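Local coordinates for ochratoxinase (Aspergillus niger, PDB 4C65), which hydrolyses ochratoxin A to ochratoxin alpha and L-phenylalanine, acting as a zinc-dependent carboxypeptidase of the amidohydrolase superfamily, at residues 70-75 against 95-100; 109-114 against 133-138; 247-252 against 268-273; 276-281 against 327-332. One frame throughout, in Å; residues are numbered along the deposited sequence.

Interaction 1: 70-75 against 95-100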
loop_
_atom_site.group_PDB
_atom_site.type_symbol
_atom_site.label_atom_id
_atom_site.label_comp_id
_atom_site.label_asym_id
_atom_site.label_seq_id
_atom_site.Cartn_x
_atom_site.Cartn_y
_atom_site.Cartn_z
ATOM N N MET A 70 4.647 -4.828 -35.895
ATOM C CA MET A 70 4.584 -6.117 -35.229
ATOM C C MET A 70 4.206 -5.899 -33.777
ATOM O O MET A 70 4.312 -4.803 -33.270
ATOM C CB MET A 70 5.934 -6.818 -35.320
ATOM C CG MET A 70 6.450 -7.050 -36.748
ATOM S SD MET A 70 5.293 -7.952 -37.782
ATOM C CE MET A 70 5.404 -9.558 -36.981
ATOM N N HIS A 71 3.706 -6.931 -33.122
ATOM C CA HIS A 71 3.480 -6.858 -31.695
ATOM C C HIS A 71 4.017 -8.109 -31.016
ATOM O O HIS A 71 3.624 -9.216 -31.332
ATOM C CB HIS A 71 2.015 -6.572 -31.338
ATOM C CG HIS A 71 1.027 -7.511 -31.962
ATOM N ND1 HIS A 71 0.122 -7.105 -32.923
ATOM C CD2 HIS A 71 0.765 -8.824 -31.738
ATOM C CE1 HIS A 71 -0.640 -8.128 -33.277
ATOM N NE2 HIS A 71 -0.261 -9.186 -32.582
ATOM N N PHE A 72 4.951 -7.902 -30.098
ATOM C CA PHE A 72 5.648 -8.965 -29.450
ATOM C C PHE A 72 4.873 -9.385 -28.221
ATOM O O PHE A 72 5.263 -9.116 -27.089
ATOM C CB PHE A 72 7.069 -8.517 -29.085
ATOM C CG PHE A 72 8.070 -8.695 -30.204
ATOM C CD1 PHE A 72 7.901 -8.053 -31.416
ATOM C CD2 PHE A 72 9.200 -9.471 -30.017
ATOM C CE1 PHE A 72 8.826 -8.210 -32.440
ATOM C CE2 PHE A 72 10.120 -9.625 -31.028
ATOM C CZ PHE A 72 9.941 -8.980 -32.243
ATOM N N GLY A 73 3.766 -10.067 -28.461
ATOM C CA GLY A 73 2.833 -10.440 -27.398
ATOM C C GLY A 73 3.088 -11.797 -26.799
ATOM O O GLY A 73 3.189 -11.928 -25.579
ATOM N N GLY A 74 3.167 -12.816 -27.656
ATOM C CA GLY A 74 3.354 -14.228 -27.229
ATOM C C GLY A 74 2.275 -14.804 -26.332
ATOM O O GLY A 74 2.544 -15.697 -25.551
ATOM N N ASP A 75 1.058 -14.274 -26.469
ATOM C CA ASP A 75 -0.042 -14.535 -25.541
ATOM C C ASP A 75 -0.397 -16.004 -25.486
ATOM O O ASP A 75 -0.261 -16.706 -26.470
ATOM C CB ASP A 75 -1.307 -13.728 -25.944
ATOM C CG ASP A 75 -1.052 -12.229 -26.050
ATOM O OD1 ASP A 75 -0.253 -11.791 -26.934
ATOM O OD2 ASP A 75 -1.648 -11.450 -25.273
ATOM N N ALA A 95 9.029 -17.379 -24.677
ATOM C CA ALA A 95 9.265 -18.659 -25.303
ATOM C C ALA A 95 8.609 -18.660 -26.682
ATOM O O ALA A 95 9.229 -19.063 -27.661
ATOM C CB ALA A 95 8.741 -19.794 -24.419
ATOM N N ARG A 96 7.366 -18.198 -26.744
ATOM C CA ARG A 96 6.608 -18.205 -27.990
ATOM C C ARG A 96 7.219 -17.239 -28.978
ATOM O O ARG A 96 7.339 -17.551 -30.175
ATOM C CB ARG A 96 5.132 -17.863 -27.755
ATOM C CG ARG A 96 4.372 -18.891 -26.936
ATOM C CD ARG A 96 2.875 -18.865 -27.171
ATOM N NE ARG A 96 2.195 -19.782 -26.273
ATOM C CZ ARG A 96 1.833 -19.516 -25.012
ATOM N NH1 ARG A 96 1.993 -18.320 -24.420
ATOM N NH2 ARG A 96 1.291 -20.508 -24.309
ATOM N N LEU A 97 7.629 -16.071 -28.489
ATOM C CA LEU A 97 8.269 -15.095 -29.327
ATOM C C LEU A 97 9.600 -15.578 -29.947
ATOM O O LEU A 97 10.028 -15.063 -30.994
ATOM C CB LEU A 97 8.475 -13.794 -28.552
ATOM C CG LEU A 97 7.147 -13.094 -28.263
ATOM C CD1 LEU A 97 7.320 -12.063 -27.148
ATOM C CD2 LEU A 97 6.569 -12.436 -29.509
ATOM N N ALA A 98 10.255 -16.533 -29.303
ATOM C CA ALA A 98 11.492 -17.063 -29.811
ATOM C C ALA A 98 11.250 -17.839 -31.095
ATOM O O ALA A 98 12.022 -17.705 -32.041
ATOM C CB ALA A 98 12.151 -17.968 -28.765
ATOM N N ARG A 99 10.206 -18.657 -31.126
ATOM C CA ARG A 99 9.788 -19.348 -32.331
ATOM C C ARG A 99 9.438 -18.329 -33.410
ATOM O O ARG A 99 9.883 -18.446 -34.523
ATOM C CB ARG A 99 8.588 -20.250 -32.068
ATOM C CG ARG A 99 8.052 -20.944 -33.306
ATOM C CD ARG A 99 9.049 -21.978 -33.827
ATOM N NE ARG A 99 8.556 -22.738 -34.970
ATOM C CZ ARG A 99 7.746 -23.779 -34.901
ATOM N NH1 ARG A 99 7.307 -24.230 -33.732
ATOM N NH2 ARG A 99 7.365 -24.388 -36.020
ATOM N N GLY A 100 8.635 -17.337 -33.040
ATOM C CA GLY A 100 8.211 -16.292 -33.933
ATOM C C GLY A 100 9.366 -15.576 -34.600
ATOM O O GLY A 100 9.380 -15.417 -35.805
#
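Arg96 reaches from helix 90-106 to the loop after strand 69-70 and donates from NH1 to Gly74 O, 2.9 Å away. The N-H...O angle is 155°, and the carbonyl oxygen lies at the edge of the guanidinium, in its plane. Asp75 O sits over one face of the same group, without a hydrogen bond. The chain is extended from CG to NE, with NE anti to CB (chi3 -175°), and its methylenes run beside Gly74.

Leu97, the next residue, makes the apolar half. Its CD2 lies 3.6 Å from Phe72 CA, and its CD1 is as close to Phe72 O. CD2 also meets Phe72 CB at 4.0 Å and approaches the ring obliquely. Phe72 is the centre of an inverse gamma turn. Gly74 CA is 4.1 Å from Leu97 CG.

Further out, Asp114 OD1 accepts from Phe72 N, and Asp75 OD2 bonds Ser84 OG. The Arg96 guanidinium also forms salt bridges to Asp76 and, through NE, to Asp128 of the second subunit. One arginine thus ties the loop that carries the zinc ligand His71 to the subunit interface, and the two carboxylates probably balance its charge.

Interaction 2: 109-114 against 133-138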
loop_
_atom_site.group_PDB
_atom_site.type_symbol
_atom_site.label_atom_id
_atom_site.label_comp_id
_atom_site.label_asym_id
_atom_site.label_seq_id
_atom_site.Cartn_x
_atom_site.Cartn_y
_atom_site.Cartn_z
ATOM N N TYR A 109 12.832 -11.784 -43.160
ATOM C CA TYR A 109 12.582 -10.566 -42.414
ATOM C C TYR A 109 13.723 -10.311 -41.427
ATOM O O TYR A 109 13.829 -11.027 -40.430
ATOM C CB TYR A 109 11.199 -10.643 -41.721
ATOM C CG TYR A 109 10.074 -10.359 -42.715
ATOM C CD1 TYR A 109 9.651 -11.344 -43.622
ATOM C CD2 TYR A 109 9.486 -9.092 -42.779
ATOM C CE1 TYR A 109 8.672 -11.072 -44.549
ATOM C CE2 TYR A 109 8.490 -8.820 -43.695
ATOM C CZ TYR A 109 8.107 -9.810 -44.598
ATOM O OH TYR A 109 7.101 -9.535 -45.511
ATOM N N THR A 110 14.563 -9.322 -41.736
ATOM C CA THR A 110 15.728 -9.030 -40.934
ATOM C C THR A 110 15.547 -7.838 -39.980
ATOM O O THR A 110 16.415 -7.556 -39.158
ATOM C CB THR A 110 16.962 -8.835 -41.818
ATOM O OG1 THR A 110 16.749 -7.770 -42.737
ATOM C CG2 THR A 110 17.252 -10.099 -42.603
ATOM N N SER A 111 14.426 -7.136 -40.106
ATOM C CA SER A 111 14.063 -6.086 -39.166
ATOM C C SER A 111 12.564 -6.084 -38.906
ATOM O O SER A 111 11.769 -6.261 -39.822
ATOM C CB SER A 111 14.514 -4.691 -39.665
ATOM O OG SER A 111 15.936 -4.531 -39.600
ATOM N N TYR A 112 12.219 -5.860 -37.646
ATOM C CA TYR A 112 10.866 -5.732 -37.183
ATOM C C TYR A 112 10.748 -4.468 -36.307
ATOM O O TYR A 112 11.598 -4.205 -35.486
ATOM C CB TYR A 112 10.529 -6.911 -36.284
ATOM C CG TYR A 112 9.913 -8.156 -36.904
ATOM C CD1 TYR A 112 9.483 -8.201 -38.224
ATOM C CD2 TYR A 112 9.687 -9.280 -36.102
ATOM C CE1 TYR A 112 8.884 -9.352 -38.725
ATOM C CE2 TYR A 112 9.081 -10.406 -36.592
ATOM C CZ TYR A 112 8.700 -10.453 -37.905
ATOM O OH TYR A 112 8.087 -11.587 -38.357
ATOM N N ARG A 113 9.679 -3.695 -36.510
ATOM C CA ARG A 113 9.283 -2.670 -35.557
ATOM C C ARG A 113 8.124 -3.185 -34.718
ATOM O O ARG A 113 6.998 -3.337 -35.213
ATOM C CB ARG A 113 8.922 -1.354 -36.258
ATOM C CG ARG A 113 8.815 -0.174 -35.289
ATOM C CD ARG A 113 8.469 1.123 -35.992
ATOM N NE ARG A 113 7.167 1.055 -36.654
ATOM C CZ ARG A 113 6.447 2.102 -37.046
ATOM N NH1 ARG A 113 6.866 3.348 -36.840
ATOM N NH2 ARG A 113 5.279 1.910 -37.644
ATOM N N ASP A 114 8.439 -3.492 -33.459
ATOM C CA ASP A 114 7.486 -3.925 -32.453
ATOM C C ASP A 114 6.792 -2.687 -31.886
ATOM O O ASP A 114 7.461 -1.770 -31.413
ATOM C CB ASP A 114 8.239 -4.653 -31.336
ATOM C CG ASP A 114 7.390 -4.947 -30.145
ATOM O OD1 ASP A 114 6.191 -5.248 -30.303
ATOM O OD2 ASP A 114 7.938 -4.951 -29.037
ATOM N N GLY A 133 16.857 -13.850 -34.513
ATOM C CA GLY A 133 15.683 -13.131 -34.987
ATOM C C GLY A 133 16.066 -11.901 -35.770
ATOM O O GLY A 133 17.255 -11.653 -35.989
ATOM N N PRO A 134 15.064 -11.106 -36.183
ATOM C CA PRO A 134 15.376 -9.845 -36.826
ATOM C C PRO A 134 15.939 -8.823 -35.844
ATOM O O PRO A 134 15.885 -9.030 -34.628
ATOM C CB PRO A 134 14.030 -9.358 -37.340
ATOM C CG PRO A 134 13.064 -10.469 -37.087
ATOM C CD PRO A 134 13.636 -11.374 -36.082
ATOM N N ASN A 135 16.529 -7.759 -36.388
ATOM C CA ASN A 135 16.753 -6.577 -35.624
ATOM C C ASN A 135 15.406 -6.148 -35.108
ATOM O O ASN A 135 14.454 -6.028 -35.898
ATOM C CB ASN A 135 17.335 -5.483 -36.502
ATOM C CG ASN A 135 18.758 -5.783 -36.912
ATOM O OD1 ASN A 135 19.656 -5.758 -36.090
ATOM N ND2 ASN A 135 18.969 -6.046 -38.195
ATOM N N VAL A 136 15.295 -5.946 -33.800
ATOM C CA VAL A 136 14.041 -5.512 -33.220
ATOM C C VAL A 136 14.131 -4.053 -32.769
ATOM O O VAL A 136 14.993 -3.686 -31.994
ATOM C CB VAL A 136 13.639 -6.406 -32.023
ATOM C CG1 VAL A 136 12.342 -5.901 -31.383
ATOM C CG2 VAL A 136 13.470 -7.850 -32.480
ATOM N N TYR A 137 13.257 -3.212 -33.310
ATOM C CA TYR A 137 13.091 -1.864 -32.826
ATOM C C TYR A 137 11.741 -1.836 -32.140
ATOM O O TYR A 137 10.697 -1.926 -32.796
ATOM C CB TYR A 137 13.138 -0.850 -33.975
ATOM C CG TYR A 137 14.377 -0.944 -34.780
ATOM C CD1 TYR A 137 14.499 -1.877 -35.779
ATOM C CD2 TYR A 137 15.431 -0.088 -34.550
ATOM C CE1 TYR A 137 15.662 -1.974 -36.536
ATOM C CE2 TYR A 137 16.600 -0.174 -35.279
ATOM C CZ TYR A 137 16.717 -1.124 -36.280
ATOM O OH TYR A 137 17.872 -1.198 -37.014
ATOM N N SER A 138 11.754 -1.719 -30.817
ATOM C CA SER A 138 10.553 -1.874 -30.044
ATOM C C SER A 138 10.132 -0.561 -29.400
ATOM O O SER A 138 10.958 0.253 -29.020
ATOM C CB SER A 138 10.769 -2.940 -28.958
ATOM O OG SER A 138 9.605 -3.125 -28.166
HETATM O O HOH W 1 17.795 -2.524 -39.055
#
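Strands 109-114 and 135-138 are the parallel pair of a beta-alpha-beta unit in the twisted TIM barrel. Tyr112 sits between two strand bonds: its N donates to Asn135 O at 2.8 Å, and its O accepts from Tyr137 N at 2.9 Å. Asn135 N donates to Thr110 O, and Asp114 N to Tyr137 O.

Pro134 CG rests over one face of the Tyr112 ring, 4.0 Å from the centroid and offset toward the rim, a CH-pi contact. Ser138 OG, anti to its backbone N (chi1 180°), donates to Asp114 OD2 at 2.6 Å. It meets the anti side of that oxygen, 33° out of the carboxylate plane. Asp114 OD1 accepts from Ala116 N, so both carboxylate oxygens are engaged beside the zinc ligand His71. On the face of the sheet that carries Ser111 and Tyr137, a water is bonded to Ser111 OG at 2.8 Å; its link to Tyr137 OH is too short to be certain.

Strand 60-67 pairs with the other edge of 109-114, and the Trp66 ring meets that of Tyr137. Tyr112 and Pro134 pack on helix 90-106. Val136 and Ser138 touch helix 119-127, the crossover helix of the unit.

Interaction 3: 247-252 against 268-273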
loop_
_atom_site.group_PDB
_atom_site.type_symbol
_atom_site.label_atom_id
_atom_site.label_comp_id
_atom_site.label_asym_id
_atom_site.label_seq_id
_atom_site.Cartn_x
_atom_site.Cartn_y
_atom_site.Cartn_z
ATOM N N HIS A 247 -7.240 6.164 -36.773
ATOM C CA HIS A 247 -8.236 5.797 -37.766
ATOM C C HIS A 247 -8.955 7.059 -38.217
ATOM O O HIS A 247 -8.735 7.540 -39.339
ATOM C CB HIS A 247 -9.224 4.762 -37.199
ATOM C CG HIS A 247 -8.645 3.385 -37.072
ATOM N ND1 HIS A 247 -8.310 2.613 -38.166
ATOM C CD2 HIS A 247 -8.328 2.646 -35.987
ATOM C CE1 HIS A 247 -7.803 1.466 -37.759
ATOM N NE2 HIS A 247 -7.808 1.457 -36.440
ATOM N N GLY A 248 -9.797 7.606 -37.350
ATOM C CA GLY A 248 -10.570 8.786 -37.699
ATOM C C GLY A 248 -9.688 9.985 -37.980
ATOM O O GLY A 248 -8.593 10.095 -37.438
ATOM N N LYS A 249 -10.188 10.904 -38.807
ATOM C CA LYS A 249 -9.444 12.112 -39.144
ATOM C C LYS A 249 -9.089 12.983 -37.911
ATOM O O LYS A 249 -7.983 13.536 -37.842
ATOM C CB LYS A 249 -10.205 12.941 -40.170
ATOM C CG LYS A 249 -9.310 13.964 -40.825
ATOM C CD LYS A 249 -9.931 14.625 -42.034
ATOM C CE LYS A 249 -9.096 15.845 -42.400
ATOM N NZ LYS A 249 -9.581 16.463 -43.650
ATOM N N ALA A 250 -9.997 13.091 -36.942
ATOM C CA ALA A 250 -9.703 13.823 -35.680
ATOM C C ALA A 250 -8.372 13.348 -35.070
ATOM O O ALA A 250 -7.516 14.162 -34.710
ATOM C CB ALA A 250 -10.830 13.658 -34.676
ATOM N N GLY A 251 -8.222 12.033 -34.948
ATOM C CA GLY A 251 -7.010 11.446 -34.397
ATOM C C GLY A 251 -5.796 11.627 -35.293
ATOM O O GLY A 251 -4.708 11.963 -34.805
ATOM N N ILE A 252 -5.985 11.432 -36.600
ATOM C CA ILE A 252 -4.924 11.661 -37.583
ATOM C C ILE A 252 -4.367 13.070 -37.460
ATOM O O ILE A 252 -3.172 13.259 -37.354
ATOM C CB ILE A 252 -5.405 11.453 -39.029
ATOM C CG1 ILE A 252 -5.830 10.001 -39.255
ATOM C CG2 ILE A 252 -4.307 11.810 -40.008
ATOM C CD1 ILE A 252 -6.499 9.743 -40.602
ATOM N N TYR A 268 -8.871 7.132 -42.353
ATOM C CA TYR A 268 -9.658 8.243 -42.912
ATOM C C TYR A 268 -8.766 9.356 -43.453
ATOM O O TYR A 268 -9.142 10.525 -43.461
ATOM C CB TYR A 268 -10.681 8.764 -41.865
ATOM C CG TYR A 268 -11.811 7.803 -41.655
ATOM C CD1 TYR A 268 -12.955 7.853 -42.455
ATOM C CD2 TYR A 268 -11.722 6.813 -40.705
ATOM C CE1 TYR A 268 -13.985 6.943 -42.286
ATOM C CE2 TYR A 268 -12.735 5.890 -40.542
ATOM C CZ TYR A 268 -13.862 5.963 -41.333
ATOM O OH TYR A 268 -14.853 5.044 -41.143
ATOM N N ALA A 269 -7.567 8.984 -43.884
ATOM C CA ALA A 269 -6.692 9.921 -44.569
ATOM C C ALA A 269 -7.352 10.359 -45.855
ATOM O O ALA A 269 -7.827 9.536 -46.622
ATOM C CB ALA A 269 -5.358 9.286 -44.866
ATOM N N ASP A 270 -7.396 11.662 -46.077
ATOM C CA ASP A 270 -7.956 12.225 -47.296
ATOM C C ASP A 270 -6.908 13.139 -47.892
ATOM O O ASP A 270 -5.762 13.133 -47.433
ATOM C CB ASP A 270 -9.233 12.995 -46.989
ATOM C CG ASP A 270 -9.028 14.088 -45.966
ATOM O OD1 ASP A 270 -7.883 14.354 -45.551
ATOM O OD2 ASP A 270 -10.047 14.701 -45.564
ATOM N N GLU A 271 -7.281 13.923 -48.904
ATOM C CA GLU A 271 -6.326 14.779 -49.589
ATOM C C GLU A 271 -5.546 15.671 -48.630
ATOM O O GLU A 271 -4.333 15.773 -48.746
ATOM C CB GLU A 271 -6.988 15.599 -50.683
ATOM C CG GLU A 271 -5.937 16.295 -51.523
ATOM C CD GLU A 271 -6.455 17.180 -52.653
ATOM O OE1 GLU A 271 -7.627 17.097 -53.106
ATOM O OE2 GLU A 271 -5.649 18.022 -53.123
ATOM N N GLU A 272 -6.232 16.301 -47.687
ATOM C CA GLU A 272 -5.580 17.174 -46.723
ATOM C C GLU A 272 -4.488 16.448 -45.923
ATOM O O GLU A 272 -3.396 16.982 -45.747
ATOM C CB GLU A 272 -6.621 17.779 -45.771
ATOM C CG GLU A 272 -6.016 18.533 -44.595
ATOM C CD GLU A 272 -7.036 19.292 -43.766
ATOM O OE1 GLU A 272 -8.256 19.033 -43.901
ATOM O OE2 GLU A 272 -6.607 20.139 -42.963
ATOM N N VAL A 273 -4.790 15.229 -45.457
ATOM C CA VAL A 273 -3.836 14.383 -44.727
ATOM C C VAL A 273 -2.609 14.000 -45.576
ATOM O O VAL A 273 -1.476 14.100 -45.110
ATOM C CB VAL A 273 -4.506 13.084 -44.251
ATOM C CG1 VAL A 273 -3.493 12.164 -43.597
ATOM C CG2 VAL A 273 -5.628 13.393 -43.269
#
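Lys249 NZ is gripped by two carboxylates. It lies 2.6 Å from Asp270 OD2 and 2.9 Å from Glu272 OE1, and both pairs are salt bridges. The three residues form a network between the starts of helices 249-258 and 271-280 of the TIM barrel.

Lys249 starts with CG anti to its backbone N (chi1 -164°) and stays extended to NZ. Its chain crosses each acidic side chain at about a right angle. The ammonium uses the syn lone pair of Asp270 OD2, but it meets Glu272 OE1 from above the carboxylate plane. Asp270 is also the N-cap of helix 271-280. Its OD1 accepts from Val273 N in a nearly straight bond of 167°. One carboxylate therefore caps its own helix and holds the neighbouring one. The amides of the helix start and the lysine would both tend to stabilise its negative charge.

Beside the polar network Ile252 makes the apolar contacts. Its CG2 packs on Val273 CG1 at 3.7 Å, with the side chains crossing at about a right angle. Ile252 CD1 meets the peptide between Tyr268 and Ala269, 3.5 Å from Ala269 N.

The link continues toward the zinc site. Tyr268 N gives a weak hydrogen bond to His247 O. The His247 ring stacks on that of the zinc ligand His265, and its ND1 bonds Ser267 OG. Helix 304-327 covers Tyr268 through Leu313 and Ser316. At the edge of the Tyr268 ring, near its plane, His247 O lies 3.4 Å from Tyr268 CD2.

Interaction 4: 276-281 against 327-332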
loop_
_atom_site.group_PDB
_atom_site.type_symbol
_atom_site.label_atom_id
_atom_site.label_comp_id
_atom_site.label_asym_id
_atom_site.label_seq_id
_atom_site.Cartn_x
_atom_site.Cartn_y
_atom_site.Cartn_z
ATOM N N LEU A 276 -0.309 17.001 -45.960
ATOM C CA LEU A 276 0.360 17.251 -44.696
ATOM C C LEU A 276 1.471 16.246 -44.442
ATOM O O LEU A 276 2.548 16.618 -43.947
ATOM C CB LEU A 276 -0.617 17.229 -43.506
ATOM C CG LEU A 276 -1.362 18.530 -43.224
ATOM C CD1 LEU A 276 -2.438 18.302 -42.162
ATOM C CD2 LEU A 276 -0.414 19.625 -42.766
ATOM N N MET A 277 1.211 14.980 -44.734
ATOM C CA MET A 277 2.187 13.937 -44.456
ATOM C C MET A 277 3.413 14.065 -45.355
ATOM O O MET A 277 4.538 13.786 -44.932
ATOM C CB MET A 277 1.549 12.560 -44.606
ATOM C CG MET A 277 0.566 12.218 -43.489
ATOM S SD MET A 277 -0.217 10.621 -43.746
ATOM C CE MET A 277 1.095 9.525 -43.183
ATOM N N LYS A 278 3.189 14.488 -46.600
ATOM C CA LYS A 278 4.286 14.776 -47.527
ATOM C C LYS A 278 5.092 15.966 -47.059
ATOM O O LYS A 278 6.309 15.904 -47.012
ATOM C CB LYS A 278 3.748 15.064 -48.916
ATOM C CG LYS A 278 3.416 13.810 -49.703
ATOM C CD LYS A 278 3.294 14.109 -51.179
ATOM C CE LYS A 278 1.975 14.789 -51.497
ATOM N NZ LYS A 278 2.037 15.479 -52.830
ATOM N N GLU A 279 4.387 17.037 -46.707
ATOM C CA GLU A 279 4.959 18.298 -46.235
ATOM C C GLU A 279 5.860 18.080 -45.034
ATOM O O GLU A 279 6.967 18.579 -44.983
ATOM C CB GLU A 279 3.819 19.254 -45.834
ATOM C CG GLU A 279 3.564 20.462 -46.705
ATOM C CD GLU A 279 2.212 21.089 -46.332
ATOM O OE1 GLU A 279 2.082 21.362 -45.101
ATOM O OE2 GLU A 279 1.299 21.275 -47.211
ATOM N N LYS A 280 5.384 17.304 -44.077
ATOM C CA LYS A 280 6.096 17.114 -42.814
ATOM C C LYS A 280 6.933 15.844 -42.741
ATOM O O LYS A 280 7.584 15.598 -41.732
ATOM C CB LYS A 280 5.086 17.121 -41.681
ATOM C CG LYS A 280 4.372 18.456 -41.497
ATOM C CD LYS A 280 3.284 18.312 -40.441
ATOM C CE LYS A 280 2.648 19.644 -40.107
ATOM N NZ LYS A 280 3.568 20.603 -39.458
ATOM N N GLY A 281 6.923 15.032 -43.791
ATOM C CA GLY A 281 7.755 13.830 -43.832
ATOM C C GLY A 281 7.268 12.782 -42.848
ATOM O O GLY A 281 8.042 12.258 -42.057
ATOM N N ALA A 327 -0.800 9.971 -54.292
ATOM C CA ALA A 327 -0.320 11.320 -53.980
ATOM C C ALA A 327 1.173 11.381 -53.681
ATOM O O ALA A 327 1.730 12.463 -53.535
ATOM C CB ALA A 327 -1.097 11.887 -52.807
ATOM N N GLY A 328 1.827 10.240 -53.579
ATOM C CA GLY A 328 3.271 10.209 -53.360
ATOM C C GLY A 328 3.702 10.377 -51.909
ATOM O O GLY A 328 4.826 10.756 -51.643
ATOM N N VAL A 329 2.810 10.062 -50.965
ATOM C CA VAL A 329 3.167 9.945 -49.528
ATOM C C VAL A 329 4.155 8.812 -49.364
ATOM O O VAL A 329 4.022 7.782 -50.023
ATOM C CB VAL A 329 1.930 9.635 -48.664
ATOM C CG1 VAL A 329 2.299 9.556 -47.183
ATOM C CG2 VAL A 329 0.839 10.683 -48.887
ATOM N N THR A 330 5.149 9.002 -48.510
ATOM C CA THR A 330 6.132 7.968 -48.262
ATOM C C THR A 330 5.516 6.826 -47.435
ATOM O O THR A 330 4.983 7.063 -46.347
ATOM C CB THR A 330 7.317 8.525 -47.484
ATOM O OG1 THR A 330 7.869 9.623 -48.189
ATOM C CG2 THR A 330 8.376 7.459 -47.295
ATOM N N ILE A 331 5.598 5.609 -47.954
ATOM C CA ILE A 331 4.908 4.488 -47.375
ATOM C C ILE A 331 5.882 3.409 -46.948
ATOM O O ILE A 331 6.896 3.174 -47.599
ATOM C CB ILE A 331 3.887 3.939 -48.389
ATOM C CG1 ILE A 331 2.807 4.993 -48.603
ATOM C CG2 ILE A 331 3.228 2.652 -47.900
ATOM C CD1 ILE A 331 2.285 5.006 -50.000
ATOM N N ALA A 332 5.568 2.753 -45.837
ATOM C CA ALA A 332 6.260 1.533 -45.441
ATOM C C ALA A 332 5.213 0.496 -45.090
ATOM O O ALA A 332 4.035 0.826 -44.880
ATOM C CB ALA A 332 7.187 1.774 -44.278
HETATM O O HOH W 2 5.409 11.197 -46.505
#
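Lys278 and Met277, on the last turns of helix 271-280, pack against the turn that leads from helix 304-327 into strand 331-332 of the TIM barrel. Both helices end in Schellman motifs. Gly328, with positive phi, is the first residue beyond helix 304-327, and Gly281 holds the corresponding place after helix 271-280.

Lys278 is laid over the turn rather than stretched away from it. Its CG comes 3.9 Å from Val329 CA. The chain bends at chi3, -77°, and CE lies 3.1 Å from Ala327 O. The methylenes therefore do much of the touching. NZ adds a weak hydrogen bond to the same oxygen, and its salt bridge is with Glu275 on its own helix.

The two methyls of Val329 meet different helix residues. CG1, anti to the backbone N of Val329 (chi1 -178°), meets Met277 CB at 4.0 Å. CG2 lies 4.1 Å from Lys278 CG. The CE of Met277 also approaches Val329 CG1. Tyr284 of strand 283-285 touches Met277 and Val329, while Ile256 of helix 249-258 packs on Met277.

A water joins the two backbones. It donates to Met277 O at 3.2 Å and accepts from Thr330 N at 3.0 Å.

Interactions 1 and 2 touch, with centres 12 Å apart, and helix 90-106 leads straight into strand 109-114. Met70 N lies 2.9 Å from Arg113 O, a probable hydrogen bond, which sets the zinc-ligand loop against the strand. Interactions 3 and 4 share helix 271-280: the first involves its start and the second its end, with centres 13 Å apart. The two pairs lie farther from each other, 31 Å between the centres of interactions 1 and 3. They approach different parts of the zinc site. Interaction 1 holds His71, a ligand of the first zinc, whereas in interaction 3 the side chain of His247 is about 3 Å from that of His265 (nearest atoms), a ligand of the second.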